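PDB 6TZ0: viral structural protein 4 from Bombyx mori cytoplasmic polyhedrosis virus, which binds GTP and accompanies the RNA-dependent RNA polymerase of the virus, where it probably acts as an NTPase in support of transcription. Local coordinates for residues M270-K275 / K320-S325; E451-L456 / R531-R536; N64-N69 / I172-A177. All blocks are in the same frame, centred on the assembly; numbering follows the deposited sequence.

How the contacts relate
Contact 1 sits near the middle of the chain, its centre about 10 Å from that of the chain, yet is only partly buried; contacts 2 and 3 are both buried, although they lie in the outer parts of the molecule, with centres about 51 Å apart. No helix or strand is common to any two of them. Contact 1 sets the end of an antiparallel strand against a loop, through methionines and an asparagine. Contact 2 crosses two helices in the probable NTPase domain, near a GTP-binding lysine, and is mostly apolar. Contact 3 alone has a clear hydrogen bond between its segments, from a helix glutamine to a loop carbonyl, with a weak one returning from the loop. The polymerase borders contact 3 extensively and contact 2 less so.

Contact 1: M270-K275 / K320-S325; sequences MVNLSK and KMMNPS
The side chain of Met322 lies over the end of strand 266-271, where it overlaps Met270. Strand 266-271 belongs to a four-stranded antiparallel sheet, and 320-325 is the loop that leaves edge strand 313-319 for helix 326-340; strand 255-261 lies between the two strands. The two methionines meet obliquely, methyl against methylene: Met270 CE is 3.7 Å from Met322 CG, while Met322 SD stands 3.9 Å from Met270 CB. Each thioether bends at its last torsion. In Met322, chi3 of -77° brings CE back to the strand backbone, 3.4 Å from Met270 O. Asn272, just past the strand, has its side chain between Met321 and Met322 and crosses the latter at about a right angle. Phe548 of helix 547-556 touches both Asn272 and Met322, adding a C-terminal element to the cluster. At the other end of the loop, Ser325 occupies the N-cap position of helix 326-340. Met321 is extended instead of bent, with chi3 at 179°, and its terminal CE comes within 3.3 Å of the backbone Asn272 O.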
ATOM      1  N   MET B 270     -20.517  40.773  -2.606  1.00 30.17           N
ATOM      2  CA  MET B 270     -20.831  40.461  -3.994  1.00 30.17           C
ATOM      3  C   MET B 270     -22.086  39.603  -4.041  1.00 30.17           C
ATOM      4  O   MET B 270     -22.190  38.612  -3.314  1.00 30.17           O
ATOM      5  CB  MET B 270     -19.669  39.735  -4.668  1.00 30.17           C
ATOM      6  CG  MET B 270     -18.424  40.570  -4.801  1.00 30.17           C
ATOM      7  SD  MET B 270     -17.022  39.649  -5.449  1.00 30.17           S
ATOM      8  CE  MET B 270     -17.489  39.495  -7.156  1.00 30.17           C
ATOM      9  N   VAL B 271     -23.041  39.990  -4.886  1.00 27.93           N
ATOM     10  CA  VAL B 271     -24.347  39.345  -4.971  1.00 27.93           C
ATOM     11  C   VAL B 271     -24.607  38.964  -6.424  1.00 27.93           C
ATOM     12  O   VAL B 271     -24.337  39.751  -7.335  1.00 27.93           O
ATOM     13  CB  VAL B 271     -25.467  40.269  -4.430  1.00 27.93           C
ATOM     14  CG1 VAL B 271     -26.838  39.646  -4.569  1.00 27.93           C
ATOM     15  CG2 VAL B 271     -25.238  40.601  -2.985  1.00 27.93           C
ATOM     16  N   ASN B 272     -25.142  37.759  -6.641  1.00 29.26           N
ATOM     17  CA  ASN B 272     -25.471  37.258  -7.972  1.00 29.26           C
ATOM     18  C   ASN B 272     -26.879  37.609  -8.409  1.00 29.26           C
ATOM     19  O   ASN B 272     -27.503  36.832  -9.136  1.00 29.26           O
ATOM     20  CB  ASN B 272     -25.288  35.745  -8.041  1.00 29.26           C
ATOM     21  CG  ASN B 272     -23.858  35.339  -8.011  1.00 29.26           C
ATOM     22  OD1 ASN B 272     -23.401  34.712  -7.071  1.00 29.26           O
ATOM     23  ND2 ASN B 272     -23.140  35.673  -9.054  1.00 29.26           N
ATOM     24  N   LEU B 273     -27.411  38.737  -7.971  1.00 31.61           N
ATOM     25  CA  LEU B 273     -28.675  39.231  -8.478  1.00 31.61           C
ATOM     26  C   LEU B 273     -28.470  40.620  -9.053  1.00 31.61           C
ATOM     27  O   LEU B 273     -27.523  41.324  -8.702  1.00 31.61           O
ATOM     28  CB  LEU B 273     -29.744  39.276  -7.388  1.00 31.61           C
ATOM     29  CG  LEU B 273     -30.200  37.946  -6.804  1.00 31.61           C
ATOM     30  CD1 LEU B 273     -31.205  38.205  -5.713  1.00 31.61           C
ATOM     31  CD2 LEU B 273     -30.783  37.052  -7.878  1.00 31.61           C
ATOM     32  N   SER B 274     -29.365  41.001  -9.954  1.00 37.52           N
ATOM     33  CA  SER B 274     -29.367  42.342 -10.504  1.00 37.52           C
ATOM     34  C   SER B 274     -29.904  43.333  -9.478  1.00 37.52           C
ATOM     35  O   SER B 274     -30.511  42.964  -8.472  1.00 37.52           O
ATOM     36  CB  SER B 274     -30.206  42.394 -11.775  1.00 37.52           C
ATOM     37  OG  SER B 274     -30.311  43.721 -12.256  1.00 37.52           O
ATOM     38  N   LYS B 275     -29.678  44.616  -9.749  1.00 37.70           N
ATOM     39  CA  LYS B 275     -30.154  45.664  -8.856  1.00 37.70           C
ATOM     40  C   LYS B 275     -31.663  45.846  -8.954  1.00 37.70           C
ATOM     41  O   LYS B 275     -32.283  46.335  -8.008  1.00 37.70           O
ATOM     42  CB  LYS B 275     -29.409  46.962  -9.175  1.00 37.70           C
ATOM     43  CG  LYS B 275     -29.551  48.078  -8.168  1.00 37.70           C
ATOM     44  CD  LYS B 275     -28.666  49.252  -8.552  1.00 37.70           C
ATOM     45  CE  LYS B 275     -28.822  50.395  -7.569  1.00 37.70           C
ATOM     46  NZ  LYS B 275     -27.984  51.563  -7.945  1.00 37.70           N
ATOM     47  N   LYS B 320     -19.712  42.292 -11.807  1.00 29.32           N
ATOM     48  CA  LYS B 320     -19.718  41.002 -12.481  1.00 29.32           C
ATOM     49  C   LYS B 320     -20.184  39.891 -11.545  1.00 29.32           C
ATOM     50  O   LYS B 320     -19.881  39.900 -10.351  1.00 29.32           O
ATOM     51  CB  LYS B 320     -18.318  40.697 -13.004  1.00 29.32           C
ATOM     52  CG  LYS B 320     -18.227  39.447 -13.817  1.00 29.32           C
ATOM     53  CD  LYS B 320     -16.847  39.188 -14.309  1.00 29.32           C
ATOM     54  CE  LYS B 320     -16.841  37.900 -15.077  1.00 29.32           C
ATOM     55  NZ  LYS B 320     -17.100  36.747 -14.179  1.00 29.32           N
ATOM     56  N   MET B 321     -20.950  38.944 -12.087  1.00 30.40           N
ATOM     57  CA  MET B 321     -21.374  37.785 -11.314  1.00 30.40           C
ATOM     58  C   MET B 321     -20.218  36.853 -10.993  1.00 30.40           C
ATOM     59  O   MET B 321     -19.322  36.635 -11.809  1.00 30.40           O
ATOM     60  CB  MET B 321     -22.453  37.000 -12.052  1.00 30.40           C
ATOM     61  CG  MET B 321     -23.836  37.560 -11.899  1.00 30.40           C
ATOM     62  SD  MET B 321     -25.048  36.444 -12.602  1.00 30.40           S
ATOM     63  CE  MET B 321     -26.558  37.338 -12.263  1.00 30.40           C
ATOM     64  N   MET B 322     -20.266  36.286  -9.794  1.00 29.05           N
ATOM     65  CA  MET B 322     -19.305  35.286  -9.362  1.00 29.05           C
ATOM     66  C   MET B 322     -19.513  33.973 -10.101  1.00 29.05           C
ATOM     67  O   MET B 322     -20.631  33.605 -10.465  1.00 29.05           O
ATOM     68  CB  MET B 322     -19.445  35.040  -7.865  1.00 29.05           C
ATOM     69  CG  MET B 322     -19.149  36.244  -7.020  1.00 29.05           C
ATOM     70  SD  MET B 322     -19.294  35.934  -5.260  1.00 29.05           S
ATOM     71  CE  MET B 322     -21.067  35.958  -5.076  1.00 29.05           C
ATOM     72  N   ASN B 323     -18.429  33.265 -10.310  1.00 29.37           N
ATOM     73  CA  ASN B 323     -18.503  31.937 -10.867  1.00 29.37           C
ATOM     74  C   ASN B 323     -18.266  30.912  -9.770  1.00 29.37           C
ATOM     75  O   ASN B 323     -17.416  31.130  -8.903  1.00 29.37           O
ATOM     76  CB  ASN B 323     -17.469  31.740 -11.976  1.00 29.37           C
ATOM     77  CG  ASN B 323     -17.644  32.720 -13.106  1.00 29.37           C
ATOM     78  OD1 ASN B 323     -16.776  33.550 -13.357  1.00 29.37           O
ATOM     79  ND2 ASN B 323     -18.777  32.642 -13.789  1.00 29.37           N
ATOM     80  N   PRO B 324     -19.013  29.812  -9.760  1.00 28.07           N
ATOM     81  CA  PRO B 324     -18.826  28.811  -8.706  1.00 28.07           C
ATOM     82  C   PRO B 324     -17.519  28.049  -8.847  1.00 28.07           C
ATOM     83  O   PRO B 324     -16.966  27.905  -9.938  1.00 28.07           O
ATOM     84  CB  PRO B 324     -20.033  27.888  -8.883  1.00 28.07           C
ATOM     85  CG  PRO B 324     -20.464  28.091 -10.280  1.00 28.07           C
ATOM     86  CD  PRO B 324     -20.179  29.511 -10.603  1.00 28.07           C
ATOM     87  N   SER B 325     -17.024  27.565  -7.712  1.00 28.30           N
ATOM     88  CA  SER B 325     -15.772  26.828  -7.662  1.00 28.30           C
ATOM     89  C   SER B 325     -15.917  25.456  -8.310  1.00 28.30           C
ATOM     90  O   SER B 325     -17.002  24.881  -8.378  1.00 28.30           O
ATOM     91  CB  SER B 325     -15.311  26.668  -6.216  1.00 28.30           C
ATOM     92  OG  SER B 325     -14.139  25.882  -6.136  1.00 28.30           O
TER

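Contact 2: E451-L456 / R531-R536; sequences EMNEVL and RDTYYR
Thr533 is the first residue of 531-536 to meet the other helix: its CG2 lies 3.8 Å from Met452 CG and 4.1 Å from Asn453 OD1. Chi1 of -57° sets OG1 anti to the carbonyl carbon, beside the backbone N, where it hydrogen-bonds to Phe529 O of its own helix; CG2 stands anti to the backbone N, and this methyl makes the closest contacts. The Met452 and Thr533 side chains cross at about a right angle. Tyr534 follows, its ring meeting Leu456 edge-on, with CE1 4.4 Å from Leu456 CD1 near the ring plane; the same ring stacks on His490. Arg536, about one turn after Thr533, runs extended from CG to NE and lays its guanidinium beside the Asn453 amide, the planes 15° apart. As modelled, Arg536 NH1 and Asn453 ND2 are both donors, 3.1 Å apart, and make no bond; Arg536 NH2 forms a salt bridge with Asp450 OD1. The axes of the two six-residue helix segments cross at -75°, 10.9 Å apart. Tyr534 also touches Lys355, a GTP-binding residue, which places this crossing beside the nucleotide site of what is probably a P-loop NTPase domain, with its five-stranded parallel sheet in 2-3-1-4-5 order.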
ATOM      1  N   GLU B 451     -13.508  21.029  29.213  1.00 37.60           N
ATOM      2  CA  GLU B 451     -14.575  20.353  29.942  1.00 37.60           C
ATOM      3  C   GLU B 451     -15.790  20.109  29.053  1.00 37.60           C
ATOM      4  O   GLU B 451     -16.452  19.064  29.162  1.00 37.60           O
ATOM      5  CB  GLU B 451     -14.943  21.187  31.164  1.00 37.60           C
ATOM      6  CG  GLU B 451     -13.837  21.227  32.202  1.00 37.60           C
ATOM      7  CD  GLU B 451     -14.102  22.222  33.311  1.00 37.60           C
ATOM      8  OE1 GLU B 451     -15.034  23.034  33.175  1.00 37.60           O
ATOM      9  OE2 GLU B 451     -13.376  22.189  34.327  1.00 37.60           O
ATOM     10  N   MET B 452     -16.074  21.044  28.149  1.00 35.71           N
ATOM     11  CA  MET B 452     -17.124  20.811  27.164  1.00 35.71           C
ATOM     12  C   MET B 452     -16.755  19.687  26.194  1.00 35.71           C
ATOM     13  O   MET B 452     -17.628  18.925  25.775  1.00 35.71           O
ATOM     14  CB  MET B 452     -17.422  22.099  26.407  1.00 35.71           C
ATOM     15  CG  MET B 452     -18.666  22.027  25.559  1.00 35.71           C
ATOM     16  SD  MET B 452     -20.147  21.865  26.564  1.00 35.71           S
ATOM     17  CE  MET B 452     -21.256  21.063  25.414  1.00 35.71           C
ATOM     18  N   ASN B 453     -15.475  19.542  25.847  1.00 34.14           N
ATOM     19  CA  ASN B 453     -15.069  18.398  25.032  1.00 34.14           C
ATOM     20  C   ASN B 453     -15.179  17.092  25.806  1.00 34.14           C
ATOM     21  O   ASN B 453     -15.462  16.046  25.212  1.00 34.14           O
ATOM     22  CB  ASN B 453     -13.643  18.572  24.514  1.00 34.14           C
ATOM     23  CG  ASN B 453     -13.538  19.638  23.460  1.00 34.14           C
ATOM     24  OD1 ASN B 453     -14.461  19.844  22.687  1.00 34.14           O
ATOM     25  ND2 ASN B 453     -12.391  20.290  23.390  1.00 34.14           N
ATOM     26  N   GLU B 454     -14.972  17.138  27.124  1.00 37.10           N
ATOM     27  CA  GLU B 454     -15.202  15.960  27.958  1.00 37.10           C
ATOM     28  C   GLU B 454     -16.673  15.572  28.010  1.00 37.10           C
ATOM     29  O   GLU B 454     -16.993  14.386  28.128  1.00 37.10           O
ATOM     30  CB  GLU B 454     -14.692  16.200  29.375  1.00 37.10           C
ATOM     31  CG  GLU B 454     -13.194  16.300  29.494  1.00 37.10           C
ATOM     32  CD  GLU B 454     -12.753  16.593  30.909  1.00 37.10           C
ATOM     33  OE1 GLU B 454     -13.629  16.829  31.764  1.00 37.10           O
ATOM     34  OE2 GLU B 454     -11.531  16.593  31.167  1.00 37.10           O
ATOM     35  N   VAL B 455     -17.584  16.542  27.949  1.00 35.55           N
ATOM     36  CA  VAL B 455     -18.989  16.135  27.927  1.00 35.55           C
ATOM     37  C   VAL B 455     -19.436  15.788  26.505  1.00 35.55           C
ATOM     38  O   VAL B 455     -20.440  15.090  26.328  1.00 35.55           O
ATOM     39  CB  VAL B 455     -19.893  17.197  28.584  1.00 35.55           C
ATOM     40  CG1 VAL B 455     -20.170  18.341  27.676  1.00 35.55           C
ATOM     41  CG2 VAL B 455     -21.185  16.589  29.085  1.00 35.55           C
ATOM     42  N   LEU B 456     -18.690  16.213  25.482  1.00 33.97           N
ATOM     43  CA  LEU B 456     -19.003  15.794  24.117  1.00 33.97           C
ATOM     44  C   LEU B 456     -18.509  14.385  23.809  1.00 33.97           C
ATOM     45  O   LEU B 456     -19.164  13.658  23.060  1.00 33.97           O
ATOM     46  CB  LEU B 456     -18.406  16.769  23.100  1.00 33.97           C
ATOM     47  CG  LEU B 456     -19.030  18.147  22.906  1.00 33.97           C
ATOM     48  CD1 LEU B 456     -18.147  18.991  22.038  1.00 33.97           C
ATOM     49  CD2 LEU B 456     -20.372  18.020  22.265  1.00 33.97           C
ATOM     50  N   ARG B 531     -20.825  28.101  20.128  1.00 30.01           N
ATOM     51  CA  ARG B 531     -20.217  28.538  18.874  1.00 30.01           C
ATOM     52  C   ARG B 531     -18.700  28.458  18.948  1.00 30.01           C
ATOM     53  O   ARG B 531     -18.053  27.961  18.020  1.00 30.01           O
ATOM     54  CB  ARG B 531     -20.672  29.963  18.527  1.00 30.01           C
ATOM     55  CG  ARG B 531     -20.163  30.491  17.174  1.00 30.01           C
ATOM     56  CD  ARG B 531     -18.915  31.365  17.294  1.00 30.01           C
ATOM     57  NE  ARG B 531     -18.306  31.642  16.003  1.00 30.01           N
ATOM     58  CZ  ARG B 531     -17.042  32.016  15.850  1.00 30.01           C
ATOM     59  NH1 ARG B 531     -16.255  32.132  16.908  1.00 30.01           N
ATOM     60  NH2 ARG B 531     -16.556  32.244  14.641  1.00 30.01           N
ATOM     61  N   ASP B 532     -18.114  28.948  20.042  1.00 30.87           N
ATOM     62  CA  ASP B 532     -16.657  28.961  20.130  1.00 30.87           C
ATOM     63  C   ASP B 532     -16.085  27.559  20.330  1.00 30.87           C
ATOM     64  O   ASP B 532     -15.027  27.235  19.777  1.00 30.87           O
ATOM     65  CB  ASP B 532     -16.212  29.899  21.241  1.00 30.87           C
ATOM     66  CG  ASP B 532     -16.345  31.351  20.862  1.00 30.87           C
ATOM     67  OD1 ASP B 532     -16.215  31.672  19.668  1.00 30.87           O
ATOM     68  OD2 ASP B 532     -16.571  32.175  21.765  1.00 30.87           O
ATOM     69  N   THR B 533     -16.793  26.702  21.074  1.00 28.68           N
ATOM     70  CA  THR B 533     -16.375  25.308  21.227  1.00 28.68           C
ATOM     71  C   THR B 533     -16.414  24.563  19.895  1.00 28.68           C
ATOM     72  O   THR B 533     -15.455  23.865  19.522  1.00 28.68           O
ATOM     73  CB  THR B 533     -17.275  24.614  22.245  1.00 28.68           C
ATOM     74  OG1 THR B 533     -17.228  25.319  23.484  1.00 28.68           O
ATOM     75  CG2 THR B 533     -16.832  23.181  22.475  1.00 28.68           C
ATOM     76  N   TYR B 534     -17.514  24.714  19.152  1.00 27.00           N
ATOM     77  CA  TYR B 534     -17.646  24.034  17.872  1.00 27.00           C
ATOM     78  C   TYR B 534     -16.674  24.583  16.843  1.00 27.00           C
ATOM     79  O   TYR B 534     -16.186  23.823  16.004  1.00 27.00           O
ATOM     80  CB  TYR B 534     -19.077  24.158  17.359  1.00 27.00           C
ATOM     81  CG  TYR B 534     -20.105  23.420  18.174  1.00 27.00           C
ATOM     82  CD1 TYR B 534     -19.753  22.352  18.982  1.00 27.00           C
ATOM     83  CD2 TYR B 534     -21.431  23.821  18.159  1.00 27.00           C
ATOM     84  CE1 TYR B 534     -20.697  21.692  19.729  1.00 27.00           C
ATOM     85  CE2 TYR B 534     -22.377  23.174  18.905  1.00 27.00           C
ATOM     86  CZ  TYR B 534     -22.007  22.111  19.689  1.00 27.00           C
ATOM     87  OH  TYR B 534     -22.957  21.459  20.432  1.00 27.00           O
ATOM     88  N   TYR B 535     -16.374  25.886  16.901  1.00 26.44           N
ATOM     89  CA  TYR B 535     -15.331  26.457  16.057  1.00 26.44           C
ATOM     90  C   TYR B 535     -13.973  25.856  16.379  1.00 26.44           C
ATOM     91  O   TYR B 535     -13.188  25.561  15.472  1.00 26.44           O
ATOM     92  CB  TYR B 535     -15.288  27.975  16.224  1.00 26.44           C
ATOM     93  CG  TYR B 535     -14.139  28.614  15.486  1.00 26.44           C
ATOM     94  CD1 TYR B 535     -14.166  28.742  14.109  1.00 26.44           C
ATOM     95  CD2 TYR B 535     -13.021  29.079  16.168  1.00 26.44           C
ATOM     96  CE1 TYR B 535     -13.118  29.312  13.431  1.00 26.44           C
ATOM     97  CE2 TYR B 535     -11.969  29.644  15.496  1.00 26.44           C
ATOM     98  CZ  TYR B 535     -12.021  29.759  14.128  1.00 26.44           C
ATOM     99  OH  TYR B 535     -10.973  30.331  13.449  1.00 26.44           O
ATOM    100  N   ARG B 536     -13.687  25.656  17.666  1.00 27.22           N
ATOM    101  CA  ARG B 536     -12.443  25.013  18.068  1.00 27.22           C
ATOM    102  C   ARG B 536     -12.393  23.549  17.640  1.00 27.22           C
ATOM    103  O   ARG B 536     -11.306  22.981  17.525  1.00 27.22           O
ATOM    104  CB  ARG B 536     -12.271  25.179  19.586  1.00 27.22           C
ATOM    105  CG  ARG B 536     -10.970  24.678  20.206  1.00 27.22           C
ATOM    106  CD  ARG B 536     -10.846  25.148  21.642  1.00 27.22           C
ATOM    107  NE  ARG B 536      -9.652  24.643  22.307  1.00 27.22           N
ATOM    108  CZ  ARG B 536      -9.637  23.577  23.094  1.00 27.22           C
ATOM    109  NH1 ARG B 536     -10.755  22.915  23.328  1.00 27.22           N
ATOM    110  NH2 ARG B 536      -8.509  23.179  23.656  1.00 27.22           N
TER

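Contact 3: N64-N69 / I172-A177; sequences NGTLIN and INQLIA
Gln174 reaches from helix 170-176 to the backbone of loop 64-69 and holds it on both sides of Thr66. Its NE2 donates to Gly65 O at 3.0 Å, with an N-H...O angle of 150°, and arrives in the carbonyl plane on a lone pair of that oxygen. The other half of the amide, OE1, accepts a weaker, more bent bond from Leu67 N, also 3.0 Å long. CG of Gln174 lies anti to its carbonyl carbon, and chi2 of 170° carries CD straight outward, so that the chain spans the gap at nearly full length. Buried as it is, the amide thus has a backbone partner for each of its two polar atoms.

Thr66 crosses the Gln174 side chain at about a right angle and brings its CA to 3.4 Å from Gln174 NE2, with the methyl CG2 at 3.8 Å from the same nitrogen. Its OG1, in the crowded position between backbone N and carbonyl carbon, serves His63 O instead. Leu67 has CG anti to its own carbonyl carbon and 3.6 Å from Gln174 OE1, and one branch goes further, CD1 coming 4.3 Å from Leu175 CD2. Leu56 and Tyr73, from helices 41-60 and 70-79, touch both leucines, which join an apolar cluster with them. Asn64 hydrogen-bonds to Arg458 and Ser936 of the polymerase chain, and Asn173 makes a weak bond to Thr462 of that chain. The arrangement is a side-chain amide bridging two backbone groups, and it joins helix 170-176 to the connection between two N-terminal helices at the polymerase interface.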
ATOM      1  N   ASN B  64      -1.777  12.975 -29.858  1.00 42.86           N
ATOM      2  CA  ASN B  64      -2.417  12.663 -28.575  1.00 42.86           C
ATOM      3  C   ASN B  64      -2.790  13.920 -27.774  1.00 42.86           C
ATOM      4  O   ASN B  64      -2.864  13.892 -26.546  1.00 42.86           O
ATOM      5  CB  ASN B  64      -1.519  11.731 -27.751  1.00 42.86           C
ATOM      6  CG  ASN B  64      -2.283  10.927 -26.722  1.00 42.86           C
ATOM      7  OD1 ASN B  64      -3.506  11.000 -26.644  1.00 42.86           O
ATOM      8  ND2 ASN B  64      -1.561  10.173 -25.908  1.00 42.86           N
ATOM      9  N   GLY B  65      -3.021  15.041 -28.450  1.00 37.67           N
ATOM     10  CA  GLY B  65      -3.300  16.279 -27.752  1.00 37.67           C
ATOM     11  C   GLY B  65      -2.111  16.943 -27.094  1.00 37.67           C
ATOM     12  O   GLY B  65      -2.304  17.836 -26.266  1.00 37.67           O
ATOM     13  N   THR B  66      -0.888  16.545 -27.434  1.00 37.85           N
ATOM     14  CA  THR B  66       0.317  17.085 -26.819  1.00 37.85           C
ATOM     15  C   THR B  66       1.223  17.707 -27.872  1.00 37.85           C
ATOM     16  O   THR B  66       1.055  17.501 -29.073  1.00 37.85           O
ATOM     17  CB  THR B  66       1.101  16.005 -26.060  1.00 37.85           C
ATOM     18  OG1 THR B  66       1.501  14.976 -26.972  1.00 37.85           O
ATOM     19  CG2 THR B  66       0.273  15.403 -24.953  1.00 37.85           C
ATOM     20  N   LEU B  67       2.207  18.464 -27.395  1.00 36.64           N
ATOM     21  CA  LEU B  67       3.242  19.041 -28.238  1.00 36.64           C
ATOM     22  C   LEU B  67       4.558  18.311 -28.003  1.00 36.64           C
ATOM     23  O   LEU B  67       4.875  17.936 -26.872  1.00 36.64           O
ATOM     24  CB  LEU B  67       3.401  20.535 -27.961  1.00 36.64           C
ATOM     25  CG  LEU B  67       2.178  21.363 -28.343  1.00 36.64           C
ATOM     26  CD1 LEU B  67       2.323  22.785 -27.858  1.00 36.64           C
ATOM     27  CD2 LEU B  67       1.957  21.330 -29.838  1.00 36.64           C
ATOM     28  N   ILE B  68       5.323  18.118 -29.077  1.00 41.04           N
ATOM     29  CA  ILE B  68       6.425  17.161 -29.050  1.00 41.04           C
ATOM     30  C   ILE B  68       7.674  17.749 -28.392  1.00 41.04           C
ATOM     31  O   ILE B  68       8.515  17.010 -27.867  1.00 41.04           O
ATOM     32  CB  ILE B  68       6.672  16.658 -30.485  1.00 41.04           C
ATOM     33  CG1 ILE B  68       5.384  16.053 -31.026  1.00 41.04           C
ATOM     34  CG2 ILE B  68       7.727  15.561 -30.560  1.00 41.04           C
ATOM     35  CD1 ILE B  68       4.901  14.870 -30.216  1.00 41.04           C
ATOM     36  N   ASN B  69       7.813  19.069 -28.336  1.00 37.23           N
ATOM     37  CA  ASN B  69       8.905  19.675 -27.574  1.00 37.23           C
ATOM     38  C   ASN B  69       8.426  21.022 -27.076  1.00 37.23           C
ATOM     39  O   ASN B  69       8.663  22.055 -27.713  1.00 37.23           O
ATOM     40  CB  ASN B  69      10.174  19.809 -28.415  1.00 37.23           C
ATOM     41  CG  ASN B  69      11.408  20.076 -27.579  1.00 37.23           C
ATOM     42  OD1 ASN B  69      11.331  20.234 -26.365  1.00 37.23           O
ATOM     43  ND2 ASN B  69      12.561  20.098 -28.227  1.00 37.23           N
ATOM     44  N   ILE B 172      -1.683  25.379 -24.533  1.00 26.62           N
ATOM     45  CA  ILE B 172      -1.207  26.565 -23.827  1.00 26.62           C
ATOM     46  C   ILE B 172      -0.762  26.204 -22.413  1.00 26.62           C
ATOM     47  O   ILE B 172       0.263  26.700 -21.929  1.00 26.62           O
ATOM     48  CB  ILE B 172      -2.288  27.660 -23.844  1.00 26.62           C
ATOM     49  CG1 ILE B 172      -2.610  28.051 -25.281  1.00 26.62           C
ATOM     50  CG2 ILE B 172      -1.839  28.896 -23.092  1.00 26.62           C
ATOM     51  CD1 ILE B 172      -1.429  28.613 -26.033  1.00 26.62           C
ATOM     52  N   ASN B 173      -1.492  25.300 -21.751  1.00 26.66           N
ATOM     53  CA  ASN B 173      -1.068  24.787 -20.451  1.00 26.66           C
ATOM     54  C   ASN B 173       0.243  24.024 -20.540  1.00 26.66           C
ATOM     55  O   ASN B 173       1.031  24.040 -19.591  1.00 26.66           O
ATOM     56  CB  ASN B 173      -2.135  23.870 -19.862  1.00 26.66           C
ATOM     57  CG  ASN B 173      -3.342  24.617 -19.375  1.00 26.66           C
ATOM     58  OD1 ASN B 173      -3.227  25.682 -18.777  1.00 26.66           O
ATOM     59  ND2 ASN B 173      -4.516  24.058 -19.614  1.00 26.66           N
ATOM     60  N   GLN B 174       0.481  23.338 -21.658  1.00 28.99           N
ATOM     61  CA  GLN B 174       1.772  22.694 -21.875  1.00 28.99           C
ATOM     62  C   GLN B 174       2.882  23.720 -22.055  1.00 28.99           C
ATOM     63  O   GLN B 174       4.028  23.465 -21.674  1.00 28.99           O
ATOM     64  CB  GLN B 174       1.685  21.776 -23.090  1.00 28.99           C
ATOM     65  CG  GLN B 174       0.699  20.647 -22.904  1.00 28.99           C
ATOM     66  CD  GLN B 174       0.426  19.881 -24.170  1.00 28.99           C
ATOM     67  OE1 GLN B 174       1.042  20.119 -25.201  1.00 28.99           O
ATOM     68  NE2 GLN B 174      -0.556  19.002 -24.116  1.00 28.99           N
ATOM     69  N   LEU B 175       2.561  24.882 -22.624  1.00 26.94           N
ATOM     70  CA  LEU B 175       3.565  25.928 -22.797  1.00 26.94           C
ATOM     71  C   LEU B 175       3.846  26.727 -21.530  1.00 26.94           C
ATOM     72  O   LEU B 175       4.908  27.351 -21.452  1.00 26.94           O
ATOM     73  CB  LEU B 175       3.143  26.899 -23.893  1.00 26.94           C
ATOM     74  CG  LEU B 175       3.056  26.324 -25.296  1.00 26.94           C
ATOM     75  CD1 LEU B 175       2.518  27.383 -26.215  1.00 26.94           C
ATOM     76  CD2 LEU B 175       4.410  25.848 -25.739  1.00 26.94           C
ATOM     77  N   ILE B 176       2.911  26.760 -20.574  1.00 26.69           N
ATOM     78  CA  ILE B 176       3.091  27.556 -19.351  1.00 26.69           C
ATOM     79  C   ILE B 176       4.290  27.076 -18.540  1.00 26.69           C
ATOM     80  O   ILE B 176       5.030  27.888 -17.970  1.00 26.69           O
ATOM     81  CB  ILE B 176       1.793  27.548 -18.507  1.00 26.69           C
ATOM     82  CG1 ILE B 176       0.681  28.322 -19.197  1.00 26.69           C
ATOM     83  CG2 ILE B 176       1.977  28.173 -17.138  1.00 26.69           C
ATOM     84  CD1 ILE B 176      -0.672  28.096 -18.570  1.00 26.69           C
ATOM     85  N   ALA B 177       4.552  25.770 -18.535  1.00 26.45           N
ATOM     86  CA  ALA B 177       5.612  25.194 -17.714  1.00 26.45           C
ATOM     87  C   ALA B 177       7.018  25.571 -18.165  1.00 26.45           C
ATOM     88  O   ALA B 177       7.966  25.354 -17.405  1.00 26.45           O
ATOM     89  CB  ALA B 177       5.484  23.676 -17.699  1.00 26.45           C
TER